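PDB 7KV1: SusD family protein from Bacteroides uniformis, which probably binds beta-glucan at the bacterial cell surface as a SusD-like surface glycan-binding protein of a human gut bacterium. Local coordinates for residues 106-111 against 509-514; 145-150 against 225-230. All coordinates share one frame; numbering follows the deposited sequence.

How the contacts relate
Both contacts lie in the mostly helical framework, and the helices they use, 110-129 in contact 1 and 138-162 in contact 2, follow each other in the chain. Contact 1 joins the loop leading into helix 110-129 to the loop leading into helix 514-519, almost 400 positions on; it is partly buried, with two side-chain amides at its exposed end and a buried threonine at its centre. Contact 2 spans far less chain and is buried: a helix flank packs on the loop that leads into helix 230-244. A neutral hydroxyl-to-carbonyl bond marks the first, an arginine-to-amide bond the second. Their centres lie 29 Å apart and their nearest atoms about 17 Å.

Contact 1: 106-111 against 509-514; sequences NNTLGS and YIPIAQ
At the exposed end of the contact, N106 runs alongside Q514, the two side chains pointing the same way with their amide planes turned 77° apart. The ND2 of N106 approaches CB of Q514 to 3.7 Å, so the amide end of the asparagine rests on the base of the glutamine side chain. A backbone hydrogen bond between Q514 and E105 helps tie the two segments together.

T108 carries the centre of the contact. Its OG1 stands anti to the backbone N (chi1 -166°) and donates a hydrogen bond of 2.7 Å to the carbonyl O of P511, arriving in the carbonyl plane on a lone pair with a C=O...donor angle of 139°. OG1 of T108 also lies 3.5 Å from CD1 of I510, whose side chain crosses the threonine obliquely. On the other branch, CG2 of T108 lies 3.4 Å from O of P511 and 4.0 Å from CB of A513, so the two branches straddle the P511 carbonyl oxygen and only the methyl goes on to A513.

L109, the N-cap residue of helix 110-129, brings its CB to 4.0 Å from CD1 of I510, the two side chains crossing at about a right angle. Both also touch L98 of helix 93-99 and Y162 of helix 138-162, which extends the apolar cluster. At G110, CA faces the methyl CB of A513 at 4.1 Å; A513 is itself the N-cap residue of helix 514-519, so the starts of two helices come together.

One buried hydroxyl thus satisfies a loop carbonyl while its methyl neighbour packs on alanine, joining without any charged group the N-terminal starch-binding-associated family region to the SusD family region near the C-terminus, both probably TPR-like by family.

Contact 2: 145-150 against 225-230; sequences EMQARL and LGRVTQ
A single hydrogen bond crosses between the helix and the loop. NH1 of R227 donates to OE1 of Q147 over 2.9 Å, nearly straight at 163°, and reaches the amide oxygen in its carbonyl plane on a lone pair. The oxygen sits at the edge of the guanidinium, close to its plane, yet the amide and guanidinium planes stand 88° apart, almost perpendicular. An extended arginine chain from CG to NE carries the guanidinium obliquely across the end of the glutamine, so that CD of R227 also comes to 3.3 Å from the Q147 OE1. That oxygen is also, and more strongly, hydrogen-bonded to the hydroxyl of Y55, which bonds to V228 N as well; the tyrosine of helix 44-55 therefore links side chain and loop backbone. Two grips on OE1 should hold the amide in one orientation.

Apolar contact centres on V228, which points at the helix. Its CG2, in the crowded position between the backbone N and carbonyl carbon, lies 3.8 Å from CA of Q147 and 3.6 Å from CD2 of L150. The leucine, with CG anti to the backbone N (chi1 -178°), slides past the valine in the opposite direction, and its CD2 also comes to 3.5 Å from the carbonyl O of T229. One valine methyl thus touches residues 147 and 150, a turn apart on the same helix flank.

Away from the loop, R149 NH1 and E145 OE2 form a salt bridge of 3.0 Å along the helix, and R149 also pairs with E195 of helix 185-201.

Through V228 the loop packs on helix 138-162, by family (TPR clan) probably in the helical-repeat part of the SusD fold. The loop ends in a helix N-cap: T229 precedes helix 230-244, its OG1 accepting from the backbone N of M232.

Contact 1: 106-111 against 509-514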
loop_
_atom_site.group_PDB
_atom_site.type_symbol
_atom_site.label_atom_id
_atom_site.label_comp_id
_atom_site.label_asym_id
_atom_site.label_seq_id
_atom_site.Cartn_x
_atom_site.Cartn_y
_atom_site.Cartn_z
ATOM N N ASN A 106 19.745 13.065 -2.540
ATOM C CA ASN A 106 19.852 13.338 -1.077
ATOM C C ASN A 106 18.451 13.440 -0.438
ATOM O O ASN A 106 18.370 13.700 0.788
ATOM C CB ASN A 106 20.727 14.580 -0.796
ATOM C CG ASN A 106 22.115 14.490 -1.405
ATOM O OD1 ASN A 106 22.516 15.339 -2.189
ATOM N ND2 ASN A 106 22.802 13.396 -1.192
ATOM N N ASN A 107 17.372 13.316 -1.217
ATOM C CA ASN A 107 15.992 13.645 -0.760
ATOM C C ASN A 107 15.022 12.675 -1.448
ATOM O O ASN A 107 14.375 13.057 -2.445
ATOM C CB ASN A 107 15.624 15.103 -1.043
ATOM C CG ASN A 107 16.383 16.076 -0.169
ATOM O OD1 ASN A 107 16.047 16.244 0.998
ATOM N ND2 ASN A 107 17.430 16.671 -0.711
ATOM N N THR A 108 14.966 11.452 -0.943
ATOM C CA THR A 108 14.201 10.332 -1.539
ATOM C C THR A 108 13.774 9.384 -0.411
ATOM O O THR A 108 13.838 9.784 0.770
ATOM C CB THR A 108 15.047 9.720 -2.656
ATOM O OG1 THR A 108 14.197 8.870 -3.433
ATOM C CG2 THR A 108 16.237 8.969 -2.100
ATOM N N LEU A 109 13.309 8.187 -0.736
ATOM C CA LEU A 109 12.872 7.175 0.262
ATOM C C LEU A 109 13.953 6.090 0.429
ATOM O O LEU A 109 13.654 4.907 0.306
ATOM C CB LEU A 109 11.531 6.637 -0.212
ATOM C CG LEU A 109 10.385 7.645 -0.194
ATOM C CD1 LEU A 109 9.107 7.002 -0.661
ATOM C CD2 LEU A 109 10.181 8.230 1.197
ATOM N N GLY A 110 15.173 6.488 0.767
ATOM C CA GLY A 110 16.311 5.563 0.959
ATOM C C GLY A 110 16.020 4.475 1.974
ATOM O O GLY A 110 16.470 3.332 1.781
ATOM N N SER A 111 15.289 4.798 3.044
ATOM C CA SER A 111 14.993 3.840 4.137
ATOM C C SER A 111 14.156 2.672 3.600
ATOM O O SER A 111 14.371 1.527 4.041
ATOM C CB SER A 111 14.329 4.538 5.315
ATOM O OG SER A 111 13.076 5.012 4.908
ATOM N N TYR A 509 9.960 6.723 -11.541
ATOM C CA TYR A 509 10.973 6.004 -10.724
ATOM C C TYR A 509 11.745 7.055 -9.935
ATOM O O TYR A 509 12.412 7.883 -10.557
ATOM C CB TYR A 509 11.874 5.151 -11.619
ATOM C CG TYR A 509 11.086 4.267 -12.549
ATOM C CD1 TYR A 509 10.242 3.298 -12.036
ATOM C CD2 TYR A 509 11.153 4.413 -13.918
ATOM C CE1 TYR A 509 9.488 2.483 -12.857
ATOM C CE2 TYR A 509 10.388 3.623 -14.755
ATOM C CZ TYR A 509 9.580 2.634 -14.223
ATOM O OH TYR A 509 8.796 1.859 -15.038
ATOM N N ILE A 510 11.595 7.064 -8.614
ATOM C CA ILE A 510 12.203 8.124 -7.762
ATOM C C ILE A 510 13.718 7.908 -7.710
ATOM O O ILE A 510 14.235 6.828 -7.988
ATOM C CB ILE A 510 11.532 8.152 -6.375
ATOM C CG1 ILE A 510 11.899 6.913 -5.565
ATOM C CG2 ILE A 510 10.031 8.323 -6.545
ATOM C CD1 ILE A 510 11.375 6.909 -4.171
ATOM N N PRO A 511 14.489 8.942 -7.328
ATOM C CA PRO A 511 15.943 8.794 -7.181
ATOM C C PRO A 511 16.369 7.675 -6.208
ATOM O O PRO A 511 15.786 7.505 -5.150
ATOM C CB PRO A 511 16.370 10.177 -6.649
ATOM C CG PRO A 511 15.282 11.101 -7.148
ATOM C CD PRO A 511 14.012 10.285 -7.004
ATOM N N ILE A 512 17.441 6.973 -6.571
ATOM C CA ILE A 512 18.199 6.069 -5.664
ATOM C C ILE A 512 19.042 6.972 -4.751
ATOM O O ILE A 512 19.580 8.003 -5.251
ATOM C CB ILE A 512 19.027 5.086 -6.498
ATOM C CG1 ILE A 512 18.119 4.232 -7.406
ATOM C CG2 ILE A 512 19.894 4.217 -5.623
ATOM C CD1 ILE A 512 18.887 3.422 -8.442
ATOM N N ALA A 513 19.148 6.617 -3.471
ATOM C CA ALA A 513 19.860 7.419 -2.452
ATOM C C ALA A 513 21.360 7.427 -2.768
ATOM O O ALA A 513 21.917 6.392 -3.165
ATOM C CB ALA A 513 19.574 6.921 -1.065
ATOM N N GLN A 514 21.998 8.583 -2.605
ATOM C CA GLN A 514 23.429 8.775 -2.966
ATOM C C GLN A 514 24.286 7.701 -2.276
ATOM O O GLN A 514 25.202 7.197 -2.920
ATOM C CB GLN A 514 23.883 10.190 -2.612
ATOM C CG GLN A 514 25.202 10.557 -3.283
ATOM C CD GLN A 514 25.798 11.809 -2.692
ATOM O OE1 GLN A 514 26.591 11.747 -1.755
ATOM N NE2 GLN A 514 25.388 12.954 -3.210
#

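Contact 2: 145-150 against 225-230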
loop_
_atom_site.group_PDB
_atom_site.type_symbol
_atom_site.label_atom_id
_atom_site.label_comp_id
_atom_site.label_asym_id
_atom_site.label_seq_id
_atom_site.Cartn_x
_atom_site.Cartn_y
_atom_site.Cartn_z
ATOM N N GLU A 145 8.765 -22.307 2.879
ATOM C CA GLU A 145 9.368 -21.933 1.586
ATOM C C GLU A 145 8.467 -20.925 0.867
ATOM O O GLU A 145 8.961 -19.883 0.434
ATOM C CB GLU A 145 9.507 -23.136 0.664
ATOM C CG GLU A 145 10.082 -22.759 -0.670
ATOM C CD GLU A 145 10.111 -23.854 -1.703
ATOM O OE1 GLU A 145 9.856 -25.008 -1.353
ATOM O OE2 GLU A 145 10.365 -23.533 -2.848
ATOM N N MET A 146 7.192 -21.259 0.717
ATOM C CA MET A 146 6.271 -20.423 -0.077
ATOM C C MET A 146 5.996 -19.119 0.674
ATOM O O MET A 146 5.853 -18.097 0.005
ATOM C CB MET A 146 4.997 -21.192 -0.409
ATOM C CG MET A 146 5.234 -22.270 -1.480
ATOM S SD MET A 146 6.422 -21.864 -2.809
ATOM C CE MET A 146 6.706 -23.475 -3.552
ATOM N N GLN A 147 5.963 -19.128 2.006
ATOM C CA GLN A 147 5.796 -17.874 2.782
ATOM C C GLN A 147 7.017 -16.974 2.527
ATOM O O GLN A 147 6.848 -15.770 2.232
ATOM C CB GLN A 147 5.606 -18.148 4.268
ATOM C CG GLN A 147 4.207 -18.573 4.669
ATOM C CD GLN A 147 4.195 -18.960 6.129
ATOM O OE1 GLN A 147 4.166 -18.116 7.011
ATOM N NE2 GLN A 147 4.212 -20.255 6.391
ATOM N N ALA A 148 8.221 -17.528 2.587
ATOM C CA ALA A 148 9.450 -16.736 2.370
ATOM C C ALA A 148 9.453 -16.188 0.937
ATOM O O ALA A 148 9.833 -15.008 0.742
ATOM C CB ALA A 148 10.682 -17.562 2.661
ATOM N N ARG A 149 9.048 -16.987 -0.050
ATOM C CA ARG A 149 9.126 -16.525 -1.459
ATOM C C ARG A 149 8.098 -15.403 -1.712
ATOM O O ARG A 149 8.404 -14.450 -2.452
ATOM C CB ARG A 149 9.016 -17.705 -2.416
ATOM C CG ARG A 149 10.267 -18.582 -2.385
ATOM C CD ARG A 149 10.103 -19.887 -3.131
ATOM N NE ARG A 149 10.070 -19.650 -4.561
ATOM C CZ ARG A 149 9.736 -20.561 -5.462
ATOM N NH1 ARG A 149 9.461 -21.810 -5.086
ATOM N NH2 ARG A 149 9.736 -20.249 -6.744
ATOM N N LEU A 150 6.923 -15.512 -1.119
ATOM C CA LEU A 150 5.854 -14.501 -1.289
ATOM C C LEU A 150 6.265 -13.191 -0.606
ATOM O O LEU A 150 6.031 -12.115 -1.202
ATOM C CB LEU A 150 4.550 -15.075 -0.729
ATOM C CG LEU A 150 3.324 -14.165 -0.872
ATOM C CD1 LEU A 150 3.220 -13.570 -2.267
ATOM C CD2 LEU A 150 2.069 -14.953 -0.529
ATOM N N LEU A 225 -3.060 -15.039 12.045
ATOM C CA LEU A 225 -3.517 -13.980 11.100
ATOM C C LEU A 225 -2.369 -12.972 10.961
ATOM O O LEU A 225 -1.795 -12.619 11.975
ATOM C CB LEU A 225 -4.825 -13.355 11.608
ATOM C CG LEU A 225 -6.068 -14.213 11.367
ATOM C CD1 LEU A 225 -7.310 -13.576 11.964
ATOM C CD2 LEU A 225 -6.278 -14.482 9.884
ATOM N N GLY A 226 -2.002 -12.596 9.736
ATOM C CA GLY A 226 -0.801 -11.783 9.435
ATOM C C GLY A 226 0.161 -12.554 8.551
ATOM O O GLY A 226 0.912 -11.929 7.785
ATOM N N ARG A 227 0.154 -13.885 8.621
ATOM C CA ARG A 227 0.929 -14.696 7.650
ATOM C C ARG A 227 0.435 -14.345 6.253
ATOM O O ARG A 227 -0.714 -13.953 6.088
ATOM C CB ARG A 227 0.860 -16.200 7.887
ATOM C CG ARG A 227 1.633 -16.649 9.124
ATOM C CD ARG A 227 1.786 -18.166 9.282
ATOM N NE ARG A 227 2.419 -18.416 10.576
ATOM C CZ ARG A 227 3.735 -18.385 10.822
ATOM N NH1 ARG A 227 4.621 -18.178 9.863
ATOM N NH2 ARG A 227 4.175 -18.576 12.051
ATOM N N VAL A 228 1.291 -14.526 5.267
ATOM C CA VAL A 228 0.864 -14.373 3.857
ATOM C C VAL A 228 0.104 -15.624 3.470
ATOM O O VAL A 228 0.372 -16.706 4.068
ATOM C CB VAL A 228 2.065 -14.061 2.967
ATOM C CG1 VAL A 228 2.692 -12.774 3.462
ATOM C CG2 VAL A 228 3.105 -15.191 2.916
ATOM N N THR A 229 -0.817 -15.452 2.535
ATOM C CA THR A 229 -1.831 -16.447 2.131
ATOM C C THR A 229 -1.919 -16.479 0.608
ATOM O O THR A 229 -1.378 -15.581 -0.074
ATOM C CB THR A 229 -3.195 -16.142 2.753
ATOM O OG1 THR A 229 -3.564 -14.858 2.265
ATOM C CG2 THR A 229 -3.189 -16.141 4.271
ATOM N N GLN A 230 -2.600 -17.483 0.087
ATOM C CA GLN A 230 -2.825 -17.590 -1.357
ATOM C C GLN A 230 -3.684 -16.386 -1.778
ATOM O O GLN A 230 -3.475 -15.875 -2.881
ATOM C CB GLN A 230 -3.434 -18.950 -1.649
ATOM C CG GLN A 230 -3.559 -19.228 -3.126
ATOM C CD GLN A 230 -2.292 -19.759 -3.718
ATOM O OE1 GLN A 230 -1.201 -19.564 -3.172
ATOM N NE2 GLN A 230 -2.444 -20.417 -4.860
#